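PDB 2O8R: polyphosphate kinase from Porphyromonas gingivalis, which probably catalyses the reversible transfer of the terminal phosphate of ATP onto a growing long-chain polyphosphate. Local coordinates for residues A[639-642]-A[643-647]; A[678-681]-A[682-686]; A[57-60]-A[61-65]. The protein carries 3 engineered substitutions. All coordinates share one frame; numbering follows the deposited sequence.

Contact 1 of 3, residues A[639-642]-A[643-647]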
loop_
_atom_site.group_PDB
_atom_site.type_symbol
_atom_site.label_atom_id
_atom_site.label_comp_id
_atom_site.label_asym_id
_atom_site.label_seq_id
_atom_site.Cartn_x
_atom_site.Cartn_y
_atom_site.Cartn_z
ATOM N N ARG A 639 15.096 23.446 28.761
ATOM C CA ARG A 639 13.980 24.356 29.089
ATOM C C ARG A 639 14.109 25.744 28.458
ATOM O O ARG A 639 13.109 26.351 28.056
ATOM C CB ARG A 639 13.853 24.548 30.597
ATOM C CG ARG A 639 12.854 23.658 31.282
ATOM C CD ARG A 639 12.458 24.208 32.654
ATOM N NE ARG A 639 13.576 24.895 33.291
ATOM C CZ ARG A 639 14.488 24.312 34.062
ATOM N NH1 ARG A 639 14.426 23.013 34.328
ATOM N NH2 ARG A 639 15.466 25.041 34.574
ATOM N N ARG A 640 15.343 26.243 28.398
ATOM C CA ARG A 640 15.623 27.563 27.855
ATOM C C ARG A 640 15.376 27.562 26.355
ATOM O O ARG A 640 14.840 28.528 25.805
ATOM C CB ARG A 640 17.066 27.985 28.207
ATOM C CG ARG A 640 17.635 29.238 27.512
ATOM C CD ARG A 640 16.718 30.471 27.575
ATOM N NE ARG A 640 16.008 30.602 28.846
ATOM C CZ ARG A 640 14.877 31.286 29.004
ATOM N NH1 ARG A 640 14.315 31.908 27.965
ATOM N NH2 ARG A 640 14.303 31.344 30.203
ATOM N N GLU A 641 15.742 26.461 25.704
ATOM C CA GLU A 641 15.595 26.343 24.260
ATOM C C GLU A 641 14.121 26.365 23.859
ATOM O O GLU A 641 13.750 27.070 22.924
ATOM C CB GLU A 641 16.278 25.076 23.762
ATOM C CG GLU A 641 16.337 24.913 22.249
ATOM C CD GLU A 641 17.042 23.624 21.850
ATOM O OE1 GLU A 641 16.659 22.547 22.347
ATOM O OE2 GLU A 641 17.994 23.682 21.051
ATOM N N ILE A 642 13.290 25.612 24.582
ATOM C CA ILE A 642 11.864 25.501 24.272
ATOM C C ILE A 642 11.207 26.870 24.339
ATOM O O ILE A 642 10.443 27.261 23.447
ATOM C CB ILE A 642 11.167 24.525 25.229
ATOM C CG1 ILE A 642 11.557 23.094 24.875
ATOM C CG2 ILE A 642 9.662 24.654 25.149
ATOM C CD1 ILE A 642 11.167 22.088 25.930
ATOM N N ILE A 643 11.545 27.609 25.385
ATOM C CA ILE A 643 11.044 28.959 25.552
ATOM C C ILE A 643 11.548 29.855 24.433
ATOM O O ILE A 643 10.777 30.639 23.877
ATOM C CB ILE A 643 11.390 29.516 26.941
ATOM C CG1 ILE A 643 10.854 28.549 27.997
ATOM C CG2 ILE A 643 10.750 30.856 27.143
ATOM C CD1 ILE A 643 11.107 28.956 29.396
ATOM N N ASP A 644 12.824 29.722 24.076
ATOM C CA ASP A 644 13.362 30.494 22.961
ATOM C C ASP A 644 12.469 30.281 21.742
ATOM O O ASP A 644 11.988 31.243 21.135
ATOM C CB ASP A 644 14.784 30.045 22.636
ATOM C CG ASP A 644 15.821 30.636 23.564
ATOM O OD1 ASP A 644 15.548 31.664 24.217
ATOM O OD2 ASP A 644 16.930 30.074 23.627
ATOM N N ILE A 645 12.230 29.004 21.432
ATOM C CA ILE A 645 11.437 28.568 20.292
ATOM C C ILE A 645 10.014 29.121 20.353
ATOM O O ILE A 645 9.539 29.757 19.398
ATOM C CB ILE A 645 11.444 27.026 20.195
ATOM C CG1 ILE A 645 12.797 26.540 19.671
ATOM C CG2 ILE A 645 10.323 26.518 19.295
ATOM C CD1 ILE A 645 13.145 25.147 20.106
ATOM N N LEU A 646 9.348 28.917 21.487
ATOM C CA LEU A 646 8.004 29.457 21.667
ATOM C C LEU A 646 7.971 30.974 21.530
ATOM O O LEU A 646 6.990 31.525 21.047
ATOM C CB LEU A 646 7.437 29.042 23.014
ATOM C CG LEU A 646 7.181 27.545 23.123
ATOM C CD1 LEU A 646 6.560 27.271 24.447
ATOM C CD2 LEU A 646 6.284 27.037 21.991
ATOM N N GLU A 647 9.047 31.641 21.944
ATOM C CA GLU A 647 9.150 33.087 21.799
ATOM C C GLU A 647 9.259 33.435 20.344
ATOM O O GLU A 647 8.581 34.350 19.870
ATOM C CB GLU A 647 10.336 33.657 22.577
ATOM C CG GLU A 647 10.049 33.862 24.053
ATOM C CD GLU A 647 11.274 34.266 24.828
ATOM O OE1 GLU A 647 12.202 34.843 24.215
ATOM O OE2 GLU A 647 11.308 34.009 26.051
#
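Arg-640 and Asp-644 sit one turn apart on the alpha-helix 636-651 and make an i to i+4 charged pair. This helix lies in the second PLD-like C-terminal domain. Four i to i+4 backbone bonds join the two segments. Leu-646 N reaches Ile-642 O at 2.8 Å in a nearly straight bond. Asp-644 N binds Arg-640 O, and Ile-645 N binds Glu-641 O. The bond from Ile-643 N to Arg-639 O is weak.

Glu-641 and Asp-644 have their strongest polar partners on helix 678-691. Asp-644 OD2 is hydrogen-bonded to Tyr-685 OH. Glu-641 OE2 forms a salt bridge with Lys-689, and its OE1 has a weak bond to His-348. Arg-639 NH1 donates to Val-633 O. On the buried side Ile-642 and Leu-646 lie side by side, CG2 to CD1 at 4.1 Å, facing strands 600-603 and 610-614.

The Arg-640 chain starts anti to its own nitrogen (chi1 169°), then bends at chi2 and chi3. The bends carry it forward, and it crosses the Asp-644 side chain at about a right angle. Ile-643 CD1 lies over one guanidinium face. At the edge, Glu-647 OE2 is 4.1 Å from Arg-640 NH1, beyond a salt bridge. Asp-644 OD1 stands in the guanidinium plane, 4.0 Å from Arg-640 NH1: a long salt bridge.

Contact 2 of 3, residues A[678-681]-A[682-686]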
loop_
_atom_site.group_PDB
_atom_site.type_symbol
_atom_site.label_atom_id
_atom_site.label_comp_id
_atom_site.label_asym_id
_atom_site.label_seq_id
_atom_site.Cartn_x
_atom_site.Cartn_y
_atom_site.Cartn_z
ATOM N N ALA A 678 8.027 31.890 11.867
ATOM C CA ALA A 678 8.533 31.029 12.914
ATOM C C ALA A 678 9.192 29.755 12.392
ATOM O O ALA A 678 10.197 29.313 12.947
ATOM C CB ALA A 678 7.426 30.713 13.921
ATOM N N GLN A 679 8.648 29.186 11.317
ATOM C CA GLN A 679 9.163 27.926 10.800
ATOM C C GLN A 679 10.489 28.108 10.073
ATOM O O GLN A 679 11.347 27.217 10.104
ATOM C CB GLN A 679 8.106 27.171 9.976
ATOM C CG GLN A 679 7.029 26.500 10.869
ATOM C CD GLN A 679 5.944 25.729 10.094
ATOM O OE1 GLN A 679 6.040 25.513 8.886
ATOM N NE2 GLN A 679 4.924 25.296 10.804
ATOM N N ALA A 680 10.685 29.269 9.454
ATOM C CA ALA A 680 12.017 29.607 8.950
ATOM C C ALA A 680 12.971 29.891 10.114
ATOM O O ALA A 680 14.030 29.279 10.232
ATOM C CB ALA A 680 11.954 30.783 8.006
ATOM N N ALA A 681 12.556 30.784 11.003
ATOM C CA ALA A 681 13.428 31.261 12.070
ATOM C C ALA A 681 13.903 30.172 13.031
ATOM O O ALA A 681 15.058 30.188 13.471
ATOM C CB ALA A 681 12.746 32.376 12.831
ATOM N N ILE A 682 13.008 29.242 13.360
ATOM C CA ILE A 682 13.327 28.153 14.274
ATOM C C ILE A 682 14.419 27.278 13.668
ATOM O O ILE A 682 15.344 26.844 14.368
ATOM C CB ILE A 682 12.099 27.300 14.609
ATOM C CG1 ILE A 682 11.181 28.044 15.571
ATOM C CG2 ILE A 682 12.507 25.977 15.238
ATOM C CD1 ILE A 682 9.908 27.262 15.900
ATOM N N TYR A 683 14.329 27.047 12.363
ATOM C CA TYR A 683 15.364 26.289 11.698
ATOM C C TYR A 683 16.715 26.993 11.770
ATOM O O TYR A 683 17.732 26.348 12.037
ATOM C CB TYR A 683 15.004 25.991 10.259
ATOM C CG TYR A 683 16.072 25.179 9.568
ATOM C CD1 TYR A 683 16.205 23.818 9.822
ATOM C CD2 TYR A 683 16.956 25.768 8.668
ATOM C CE1 TYR A 683 17.179 23.057 9.195
ATOM C CE2 TYR A 683 17.940 25.013 8.033
ATOM C CZ TYR A 683 18.043 23.658 8.305
ATOM O OH TYR A 683 19.008 22.901 7.688
ATOM N N ARG A 684 16.721 28.308 11.546
ATOM C CA ARG A 684 17.965 29.080 11.636
ATOM C C ARG A 684 18.536 29.054 13.043
ATOM O O ARG A 684 19.743 28.900 13.226
ATOM C CB ARG A 684 17.778 30.515 11.148
ATOM C CG ARG A 684 17.617 30.602 9.640
ATOM C CD ARG A 684 17.424 32.019 9.140
ATOM N NE ARG A 684 16.636 32.018 7.907
ATOM C CZ ARG A 684 15.412 32.531 7.790
ATOM N NH1 ARG A 684 14.822 33.123 8.830
ATOM N NH2 ARG A 684 14.782 32.468 6.620
ATOM N N TYR A 685 17.655 29.188 14.029
ATOM C CA TYR A 685 18.047 29.175 15.435
ATOM C C TYR A 685 18.754 27.864 15.798
ATOM O O TYR A 685 19.828 27.881 16.396
ATOM C CB TYR A 685 16.804 29.415 16.304
ATOM C CG TYR A 685 16.941 29.060 17.767
ATOM C CD1 TYR A 685 17.422 29.977 18.687
ATOM C CD2 TYR A 685 16.554 27.813 18.235
ATOM C CE1 TYR A 685 17.536 29.650 20.033
ATOM C CE2 TYR A 685 16.658 27.485 19.571
ATOM C CZ TYR A 685 17.150 28.406 20.468
ATOM O OH TYR A 685 17.264 28.064 21.807
ATOM N N LEU A 686 18.149 26.742 15.409
ATOM C CA LEU A 686 18.640 25.417 15.760
ATOM C C LEU A 686 19.898 25.067 14.987
ATOM O O LEU A 686 20.806 24.438 15.524
ATOM C CB LEU A 686 17.559 24.356 15.531
ATOM C CG LEU A 686 16.452 24.337 16.594
ATOM C CD1 LEU A 686 15.257 23.533 16.155
ATOM C CD2 LEU A 686 16.985 23.791 17.891
#
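Ile-682 packs back onto Ala-678, one turn earlier, in the first turns of helix 678-691. This alpha-helix carries two unlike sides: a close-packed one built on Ile-682 and a looser one where Arg-684 lies over small alanines. Three i to i+4 bonds hold the turns together. Ile-682 N binds Ala-678 O at 2.8 Å. Arg-684 N binds Ala-680 O, and Tyr-685 N binds Ala-681 O. At the start of the helix, Ala-678 N is bonded to Asp-652 OD1.

The tight part centres on Ile-682, which is buried. It has CG1 anti to its carbonyl carbon (chi1 -74°), which places this branch beside Ala-678 O. Its side chain also touches Ile-645 of helix 636-651 and Tyr-351. The partly exposed Ala-681 touches Ile-648 of the same helix 636-651. Gln-679 is buried too. Its amide is held at both ends: NE2 bonds to Glu-596 OE2, and OE1 accepts from Tyr-594 N.

The loose part is the exposed Arg-684. Its chain runs extended from CG to NE back along the helix. The guanidinium then passes over Ala-680, with NH2 3.6 Å and CZ 3.9 Å from Ala-680 CB. The carbonyl carbon of Ala-680 lies over one guanidinium face, 3.9 Å from its plane and offset toward the rim. Tyr-683 OH is hydrogen-bonded to Glu-323 O.

No salt bridge or side-chain hydrogen bond joins the two segments. Main-chain bonds and van der Waals contact carry the local pairing. The polar ends of Gln-679, Tyr-683 and Tyr-685 all find partners outside the two segments, the last of them on helix 636-651.

Contact 3 of 3, residues A[57-60]-A[61-65]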
loop_
_atom_site.group_PDB
_atom_site.type_symbol
_atom_site.label_atom_id
_atom_site.label_comp_id
_atom_site.label_asym_id
_atom_site.label_seq_id
_atom_site.Cartn_x
_atom_site.Cartn_y
_atom_site.Cartn_z
ATOM N N VAL A 57 -20.740 16.334 11.407
ATOM C CA VAL A 57 -22.056 16.679 10.870
ATOM C C VAL A 57 -22.991 15.482 11.020
ATOM O O VAL A 57 -24.166 15.635 11.382
ATOM C CB VAL A 57 -21.977 17.183 9.401
ATOM C CG1 VAL A 57 -23.279 16.937 8.644
ATOM C CG2 VAL A 57 -21.635 18.656 9.369
ATOM N N ALA A 58 -22.443 14.292 10.784
ATOM C CA ALA A 58 -23.164 13.039 10.980
ATOM C C ALA A 58 -23.680 12.902 12.411
ATOM O O ALA A 58 -24.852 12.565 12.619
ATOM C CB ALA A 58 -22.280 11.857 10.624
ATOM N N TYR A 59 -22.805 13.173 13.381
ATOM C CA TYR A 59 -23.183 13.175 14.790
ATOM C C TYR A 59 -24.380 14.077 15.061
ATOM O O TYR A 59 -25.353 13.653 15.685
ATOM C CB TYR A 59 -22.012 13.591 15.680
ATOM C CG TYR A 59 -22.433 13.953 17.091
ATOM C CD1 TYR A 59 -22.693 12.966 18.042
ATOM C CD2 TYR A 59 -22.573 15.286 17.472
ATOM C CE1 TYR A 59 -23.087 13.300 19.331
ATOM C CE2 TYR A 59 -22.962 15.629 18.751
ATOM C CZ TYR A 59 -23.219 14.635 19.676
ATOM O OH TYR A 59 -23.611 14.992 20.946
ATOM N N HIS A 60 -24.309 15.315 14.581
ATOM C CA HIS A 60 -25.399 16.266 14.764
ATOM C C HIS A 60 -26.669 15.864 14.025
ATOM O O HIS A 60 -27.766 16.266 14.404
ATOM C CB HIS A 60 -24.973 17.658 14.327
ATOM C CG HIS A 60 -23.909 18.259 15.186
ATOM N ND1 HIS A 60 -23.927 18.168 16.560
ATOM C CD2 HIS A 60 -22.803 18.972 14.870
ATOM C CE1 HIS A 60 -22.876 18.796 17.055
ATOM N NE2 HIS A 60 -22.179 19.297 16.050
ATOM N N GLN A 61 -26.516 15.077 12.966
ATOM C CA GLN A 61 -27.667 14.563 12.236
ATOM C C GLN A 61 -28.325 13.410 12.985
ATOM O O GLN A 61 -29.546 13.246 12.935
ATOM C CB GLN A 61 -27.260 14.128 10.831
ATOM C CG GLN A 61 -26.966 15.293 9.906
ATOM C CD GLN A 61 -26.329 14.850 8.622
ATOM O OE1 GLN A 61 -26.480 15.497 7.586
ATOM N NE2 GLN A 61 -25.610 13.732 8.672
ATOM N N ALA A 62 -27.505 12.621 13.679
ATOM C CA ALA A 62 -27.995 11.508 14.489
ATOM C C ALA A 62 -28.690 12.015 15.756
ATOM O O ALA A 62 -29.596 11.371 16.280
ATOM C CB ALA A 62 -26.858 10.580 14.843
ATOM N N VAL A 63 -28.258 13.171 16.240
ATOM C CA VAL A 63 -28.911 13.813 17.375
ATOM C C VAL A 63 -30.297 14.358 16.995
ATOM O O VAL A 63 -31.283 14.075 17.682
ATOM C CB VAL A 63 -28.015 14.914 18.005
ATOM C CG1 VAL A 63 -28.834 15.853 18.913
ATOM C CG2 VAL A 63 -26.859 14.269 18.780
ATOM N N LEU A 64 -30.372 15.096 15.887
ATOM C CA LEU A 64 -31.624 15.720 15.446
ATOM C C LEU A 64 -32.727 14.744 15.008
ATOM O O LEU A 64 -33.837 15.168 14.663
ATOM C CB LEU A 64 -31.360 16.774 14.364
ATOM C CG LEU A 64 -31.495 18.219 14.860
ATOM C CD1 LEU A 64 -30.650 19.192 14.044
ATOM C CD2 LEU A 64 -32.958 18.648 14.865
ATOM N N GLN A 65 -32.419 13.448 15.029
ATOM C CA GLN A 65 -33.428 12.404 14.877
ATOM C C GLN A 65 -34.087 12.104 16.224
ATOM O O GLN A 65 -35.319 12.057 16.330
ATOM C CB GLN A 65 -32.805 11.137 14.292
ATOM C CG GLN A 65 -32.845 11.073 12.779
ATOM C CD GLN A 65 -34.261 11.101 12.235
ATOM O OE1 GLN A 65 -34.599 11.943 11.401
ATOM N NE2 GLN A 65 -35.102 10.187 12.714
#
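Gln-61 N donates to Val-57 O at 2.9 Å, and this bond continues the alpha-helical pattern of helix 35-63 into its last turn. The same Gln-61 N makes a second, weak bond to Ala-58 O. Ala-58 O also accepts from Ala-62 N at 2.9 Å, so this one carbonyl serves two donors. Val-63 N follows with Tyr-59 O at 3.0 Å. The last bond of the series runs from Leu-64 N to His-60 O at 3.2 Å. It is the longest of the series, with the donor well above the carbonyl plane, as the helix runs out. Leu-64 and Gln-65 belong to the loop that follows.

Val-63 and Tyr-59, one turn apart, make a CH-pi interaction. Val-63 CG2 sits over one face of the ring, 4.0 Å from its centroid and 22° off the ring normal. It lies toward the rim, and Tyr-59 CZ is 3.8 Å away. Val-63 CG2 is anti to its own carbonyl carbon, and this placement directs the methyl back at the ring. Both residues are exposed, so this is a surface contact. On another side of the helix, the Gln-61 side chain crosses Val-57 obliquely.

This end of helix 35-63 belongs to the N-terminal domain. Leu-84 of helix 83-112 meets His-60, Gln-61 and Leu-64, while His-60 NE2 is hydrogen-bonded to Asp-14 OD2 of helix 13-29. Thr-267, next to strand 268-272, touches Val-57, Ala-58 and Gln-61.

Contact 3 comes first along the chain, in the N-terminal domain, and contacts 1 and 2 follow near the C-terminus. Contacts 1 and 2 have centres 12 Å apart and lie on two helices, 636-651 and 678-691, that pack on each other. Glu-641 of contact 1 packs against Leu-686 of contact 2. Contact 3 is remote: its centre is 43 Å from that of contact 1 and 44 Å from that of contact 2, on the opposite side of the chain's centre. The paired helices lie in the C-terminal part, which also holds the predicted ATP-binding residues Arg-570 and His-597. Contact 3 lies at the C-terminal end of helix 35-63.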